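Local atomic coordinates of cytolethal distending toxin subunit B (Escherichia coli, PDB entry 2F1N), a protein that nicks DNA as the endonuclease subunit of a tripartite bacterial toxin, very probably damaging host DNA and so bringing on G2/M cell cycle arrest. Residues E162-F167 with V199-A204; S32-N37 with S58-A63. All blocks are in the same frame, centred on the assembly; numbering follows the deposited sequence.

Interaction 1 (E162-F167 with V199-A204)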
loop_
_atom_site.group_PDB
_atom_site.type_symbol
_atom_site.label_atom_id
_atom_site.label_comp_id
_atom_site.label_asym_id
_atom_site.label_seq_id
_atom_site.Cartn_x
_atom_site.Cartn_y
_atom_site.Cartn_z
ATOM N N GLU A 162 1.202 10.977 -10.144
ATOM C CA GLU A 162 -0.069 10.453 -10.636
ATOM C C GLU A 162 -1.178 10.494 -9.584
ATOM O O GLU A 162 -2.301 10.857 -9.898
ATOM C CB GLU A 162 0.044 9.050 -11.230
ATOM C CG GLU A 162 -1.274 8.598 -11.902
ATOM C CD GLU A 162 -1.143 7.384 -12.810
ATOM O OE1 GLU A 162 -0.810 6.305 -12.331
ATOM O OE2 GLU A 162 -1.392 7.502 -14.028
ATOM N N VAL A 163 -0.860 10.144 -8.334
ATOM C CA VAL A 163 -1.867 10.157 -7.269
ATOM C C VAL A 163 -2.249 11.597 -6.965
ATOM O O VAL A 163 -3.425 11.915 -6.863
ATOM C CB VAL A 163 -1.331 9.505 -5.969
ATOM C CG1 VAL A 163 -2.337 9.704 -4.815
ATOM C CG2 VAL A 163 -1.056 7.984 -6.218
ATOM N N TYR A 164 -1.267 12.471 -6.832
ATOM C CA TYR A 164 -1.584 13.881 -6.563
ATOM C C TYR A 164 -2.504 14.449 -7.675
ATOM O O TYR A 164 -3.513 15.128 -7.411
ATOM C CB TYR A 164 -0.261 14.676 -6.601
ATOM C CG TYR A 164 -0.462 16.177 -6.663
ATOM C CD1 TYR A 164 -0.698 16.912 -5.505
ATOM C CD2 TYR A 164 -0.383 16.856 -7.881
ATOM C CE1 TYR A 164 -0.831 18.312 -5.578
ATOM C CE2 TYR A 164 -0.551 18.217 -7.962
ATOM C CZ TYR A 164 -0.772 18.942 -6.808
ATOM O OH TYR A 164 -0.900 20.328 -6.902
ATOM N N ASN A 165 -2.139 14.204 -8.925
ATOM C CA ASN A 165 -2.964 14.737 -10.031
ATOM C C ASN A 165 -4.353 14.105 -10.150
ATOM O O ASN A 165 -5.327 14.779 -10.573
ATOM C CB ASN A 165 -2.197 14.723 -11.362
ATOM C CG ASN A 165 -1.109 15.802 -11.414
ATOM O OD1 ASN A 165 -1.395 17.001 -11.318
ATOM N ND2 ASN A 165 0.124 15.395 -11.575
ATOM N N PHE A 166 -4.454 12.800 -9.849
ATOM C CA PHE A 166 -5.730 12.109 -9.880
ATOM C C PHE A 166 -6.770 12.816 -8.984
ATOM O O PHE A 166 -7.893 13.143 -9.436
ATOM C CB PHE A 166 -5.550 10.642 -9.450
ATOM C CG PHE A 166 -6.846 9.890 -9.283
ATOM C CD1 PHE A 166 -7.689 9.652 -10.371
ATOM C CD2 PHE A 166 -7.245 9.455 -8.009
ATOM C CE1 PHE A 166 -8.905 8.959 -10.217
ATOM C CE2 PHE A 166 -8.439 8.741 -7.850
ATOM C CZ PHE A 166 -9.289 8.517 -8.965
ATOM N N PHE A 167 -6.391 13.088 -7.739
ATOM C CA PHE A 167 -7.297 13.763 -6.825
ATOM C C PHE A 167 -7.472 15.235 -7.213
ATOM O O PHE A 167 -8.583 15.706 -7.226
ATOM C CB PHE A 167 -6.832 13.618 -5.368
ATOM C CG PHE A 167 -6.954 12.238 -4.885
ATOM C CD1 PHE A 167 -8.232 11.632 -4.829
ATOM C CD2 PHE A 167 -5.818 11.465 -4.657
ATOM C CE1 PHE A 167 -8.379 10.319 -4.454
ATOM C CE2 PHE A 167 -5.958 10.121 -4.313
ATOM C CZ PHE A 167 -7.218 9.548 -4.217
ATOM N N VAL A 199 7.696 20.942 -7.450
ATOM C CA VAL A 199 7.458 21.841 -6.330
ATOM C C VAL A 199 6.036 21.721 -5.734
ATOM O O VAL A 199 5.890 21.610 -4.535
ATOM C CB VAL A 199 7.677 23.307 -6.733
ATOM C CG1 VAL A 199 7.317 24.225 -5.552
ATOM C CG2 VAL A 199 9.098 23.492 -7.243
ATOM N N PRO A 200 4.988 21.768 -6.538
ATOM C CA PRO A 200 3.637 21.672 -5.947
ATOM C C PRO A 200 3.412 20.329 -5.247
ATOM O O PRO A 200 2.771 20.318 -4.211
ATOM C CB PRO A 200 2.736 21.800 -7.151
ATOM C CG PRO A 200 3.572 22.618 -8.073
ATOM C CD PRO A 200 4.921 21.928 -8.005
ATOM N N VAL A 201 3.974 19.229 -5.756
ATOM C CA VAL A 201 3.745 17.933 -5.092
ATOM C C VAL A 201 4.533 17.865 -3.781
ATOM O O VAL A 201 4.028 17.383 -2.770
ATOM C CB VAL A 201 4.078 16.737 -6.027
ATOM C CG1 VAL A 201 4.078 15.444 -5.234
ATOM C CG2 VAL A 201 3.079 16.702 -7.183
ATOM N N ARG A 202 5.774 18.364 -3.791
ATOM C CA ARG A 202 6.539 18.525 -2.544
ATOM C C ARG A 202 5.810 19.291 -1.423
ATOM O O ARG A 202 5.854 18.897 -0.250
ATOM C CB ARG A 202 7.873 19.201 -2.840
ATOM C CG ARG A 202 8.782 18.333 -3.673
ATOM C CD ARG A 202 10.141 18.944 -3.907
ATOM N NE ARG A 202 10.612 19.550 -2.675
ATOM C CZ ARG A 202 11.594 20.436 -2.629
ATOM N NH1 ARG A 202 12.206 20.791 -3.761
ATOM N NH2 ARG A 202 11.962 20.958 -1.457
ATOM N N ARG A 203 5.141 20.373 -1.794
ATOM C CA ARG A 203 4.468 21.240 -0.846
ATOM C C ARG A 203 3.150 20.639 -0.423
ATOM O O ARG A 203 2.545 21.085 0.564
ATOM C CB ARG A 203 4.194 22.616 -1.478
ATOM C CG ARG A 203 5.442 23.514 -1.713
ATOM C CD ARG A 203 6.550 23.392 -0.655
ATOM N NE ARG A 203 7.797 24.055 -1.063
ATOM C CZ ARG A 203 9.008 23.504 -0.999
ATOM N NH1 ARG A 203 9.166 22.262 -0.539
ATOM N NH2 ARG A 203 10.064 24.197 -1.403
ATOM N N ALA A 204 2.707 19.627 -1.172
ATOM C CA ALA A 204 1.417 18.999 -0.932
ATOM C C ALA A 204 1.538 17.579 -0.339
ATOM O O ALA A 204 0.531 16.879 -0.220
ATOM C CB ALA A 204 0.594 18.952 -2.264
#

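Interaction 2 (S32-N37 with S58-A63)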
loop_
_atom_site.group_PDB
_atom_site.type_symbol
_atom_site.label_atom_id
_atom_site.label_comp_id
_atom_site.label_asym_id
_atom_site.label_seq_id
_atom_site.Cartn_x
_atom_site.Cartn_y
_atom_site.Cartn_z
ATOM N N SER A 32 1.677 -19.694 3.028
ATOM C CA SER A 32 2.165 -19.379 4.378
ATOM C C SER A 32 2.331 -17.895 4.608
ATOM O O SER A 32 1.957 -17.387 5.653
ATOM C CB SER A 32 3.464 -20.120 4.725
ATOM O OG SER A 32 3.182 -21.508 4.889
ATOM N N LYS A 33 2.893 -17.200 3.624
ATOM C CA LYS A 33 3.077 -15.771 3.768
ATOM C C LYS A 33 1.745 -15.079 3.988
ATOM O O LYS A 33 1.696 -14.137 4.780
ATOM C CB LYS A 33 3.810 -15.181 2.587
ATOM C CG LYS A 33 5.316 -15.470 2.668
ATOM C CD LYS A 33 5.995 -15.170 1.344
ATOM C CE LYS A 33 7.515 -15.384 1.514
ATOM N NZ LYS A 33 8.307 -14.954 0.337
ATOM N N TRP A 34 0.682 -15.538 3.314
ATOM C CA TRP A 34 -0.650 -14.990 3.618
ATOM C C TRP A 34 -1.261 -15.540 4.903
ATOM O O TRP A 34 -1.601 -14.772 5.787
ATOM C CB TRP A 34 -1.614 -15.189 2.462
ATOM C CG TRP A 34 -1.415 -14.148 1.399
ATOM C CD1 TRP A 34 -0.590 -14.222 0.277
ATOM C CD2 TRP A 34 -2.095 -12.884 1.314
ATOM N NE1 TRP A 34 -0.693 -13.058 -0.451
ATOM C CE2 TRP A 34 -1.625 -12.234 0.141
ATOM C CE3 TRP A 34 -3.017 -12.223 2.145
ATOM C CZ2 TRP A 34 -2.051 -10.956 -0.243
ATOM C CZ3 TRP A 34 -3.506 -10.978 1.728
ATOM C CH2 TRP A 34 -3.004 -10.354 0.557
ATOM N N ASN A 35 -1.376 -16.882 5.015
ATOM C CA ASN A 35 -2.152 -17.472 6.135
ATOM C C ASN A 35 -1.495 -17.312 7.485
ATOM O O ASN A 35 -2.197 -17.255 8.500
ATOM C CB ASN A 35 -2.530 -18.961 5.924
ATOM C CG ASN A 35 -3.647 -19.451 6.913
ATOM O OD1 ASN A 35 -4.672 -18.777 7.152
ATOM N ND2 ASN A 35 -3.439 -20.651 7.491
ATOM N N ILE A 36 -0.164 -17.205 7.484
ATOM C CA ILE A 36 0.562 -16.903 8.723
ATOM C C ILE A 36 0.998 -15.450 8.857
ATOM O O ILE A 36 0.541 -14.764 9.761
ATOM C CB ILE A 36 1.773 -17.873 8.916
ATOM C CG1 ILE A 36 1.325 -19.305 8.655
ATOM C CG2 ILE A 36 2.380 -17.697 10.332
ATOM C CD1 ILE A 36 0.382 -19.844 9.685
ATOM N N ASN A 37 1.843 -14.967 7.952
ATOM C CA ASN A 37 2.502 -13.670 8.149
ATOM C C ASN A 37 1.589 -12.477 7.919
ATOM O O ASN A 37 1.507 -11.605 8.761
ATOM C CB ASN A 37 3.760 -13.565 7.316
ATOM C CG ASN A 37 4.699 -14.752 7.565
ATOM O OD1 ASN A 37 5.129 -14.990 8.712
ATOM N ND2 ASN A 37 4.991 -15.496 6.534
ATOM N N SER A 58 -0.518 -14.930 -4.786
ATOM C CA SER A 58 -1.918 -15.260 -4.969
ATOM C C SER A 58 -2.550 -15.007 -3.600
ATOM O O SER A 58 -1.890 -15.183 -2.568
ATOM C CB SER A 58 -2.035 -16.748 -5.351
ATOM O OG SER A 58 -1.700 -16.923 -6.753
ATOM N N PRO A 59 -3.811 -14.598 -3.565
ATOM C CA PRO A 59 -4.479 -14.387 -2.268
ATOM C C PRO A 59 -4.690 -15.727 -1.531
ATOM O O PRO A 59 -4.521 -16.802 -2.163
ATOM C CB PRO A 59 -5.824 -13.756 -2.652
ATOM C CG PRO A 59 -6.075 -14.181 -4.078
ATOM C CD PRO A 59 -4.701 -14.337 -4.706
ATOM N N PRO A 60 -5.061 -15.670 -0.256
ATOM C CA PRO A 60 -5.306 -16.871 0.543
ATOM C C PRO A 60 -6.355 -17.713 -0.182
ATOM O O PRO A 60 -7.323 -17.164 -0.715
ATOM C CB PRO A 60 -5.915 -16.308 1.839
ATOM C CG PRO A 60 -5.448 -14.872 1.915
ATOM C CD PRO A 60 -5.340 -14.440 0.515
ATOM N N SER A 61 -6.142 -19.037 -0.209
ATOM C CA SER A 61 -7.081 -19.946 -0.853
ATOM C C SER A 61 -8.485 -19.905 -0.287
ATOM O O SER A 61 -9.428 -20.254 -0.992
ATOM C CB SER A 61 -6.547 -21.408 -0.831
ATOM O OG SER A 61 -6.408 -21.813 0.519
ATOM N N THR A 62 -8.643 -19.467 0.955
ATOM C CA THR A 62 -10.011 -19.386 1.501
ATOM C C THR A 62 -10.685 -18.023 1.331
ATOM O O THR A 62 -11.826 -17.880 1.724
ATOM C CB THR A 62 -10.039 -19.738 2.969
ATOM O OG1 THR A 62 -9.183 -18.838 3.691
ATOM C CG2 THR A 62 -9.398 -21.134 3.166
ATOM N N ALA A 63 -9.996 -17.036 0.771
ATOM C CA ALA A 63 -10.631 -15.735 0.529
ATOM C C ALA A 63 -11.479 -15.801 -0.726
ATOM O O ALA A 63 -11.073 -16.425 -1.739
ATOM C CB ALA A 63 -9.568 -14.619 0.411
#

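Interaction 1 (E162-F167 with V199-A204)
Y164 and V201 mark the closest backbone approach of two helices, their CA atoms 6.9 Å apart: one on helix 156-168, the other on the short helix 199-203, which leads through A204 into strand 205-208. Helix 156-168 rests on the six-stranded sheet of the DNase I-like fold through V163 and F167, and strand 205-208 forms one margin of that sheet. The R203 N to V199 O bond (3.1 Å) spans the short helix, which falls within the curated nuclear localization signal.

One aromatic side chain spans the gap. The CB of Y164 is directed at the other helix, and chi1 of 166° sets CG anti to the backbone N, carrying the ring out alongside the short helix. CG2 of V201 lies over one face of this ring, displaced toward its rim and 3.8 Å from the centroid, in a CH-pi contact 24° off the ring normal; its closest ring atom is Y164 CD2, at 3.5 Å. On the same side of the ring the methyl of A204 comes in obliquely, with A204 CB 3.7 Å from Y164 CE1. The contact is apolar, and V201 and A204, both on one side of the ring, are buried, while P200 lies exposed at the phenol end. There the hydroxyl ends against the proline ring, Y164 OH standing 3.9 Å from P200 CB.

Interaction 2 (S32-N37 with S58-A63)
A chi1 of -81° turns CG of W34 anti to its carbonyl carbon, and a chi2 of 92° stands the indole plane roughly square to the plane through CA, CB and CG, so that one ring face meets the prolines of 58-63. P60 CD lies over the rim of the six-membered ring, 4.0 Å from its centroid and 29° off the normal, a CH-pi contact. P60 CG joins it at the same place, 3.6 Å from W34 CE3. P59 takes part through its backbone, its CA being 4.3 Å from W34 CE2 over the same face. S58 O comes within 3.2 Å of W34 NE1, but at a poor angle for hydrogen bonding; the indole N-H is instead given to A56 O, which fixes the rotation of the buried ring. Beyond P60, a type I turn closed by A63 N to P60 O leads the loop away from the helix. S58 is tied by its own N and OG to T30 and S27, just ahead of helix 31-42. The indole thus joins that helix to the loop between strands 50-56 and 64-65, and packs against I95 and F97 of strand 92-98 and A110 and V112 of strand 109-113, in the eight-stranded sheet.

How the interactions relate
The two contacts lie on opposite sides of the chain's centre, about 34 Å apart between centres, and each is tied to a different sheet of the DNase I-like fold: interaction 1 to the six-stranded one, interaction 2 to the eight-stranded one. Each is partly buried and built round one aromatic ring with an aliphatic carbon over a face. Their settings differ. In interaction 1 two helices meet, and the tyrosine is partly exposed and bears on two buried aliphatic residues and an exposed proline. In interaction 2 a helix meets an irregular, proline-rich loop, and the tryptophan is itself buried, its N-H tied to a backbone carbonyl just outside the pair. The two share no element and do not touch.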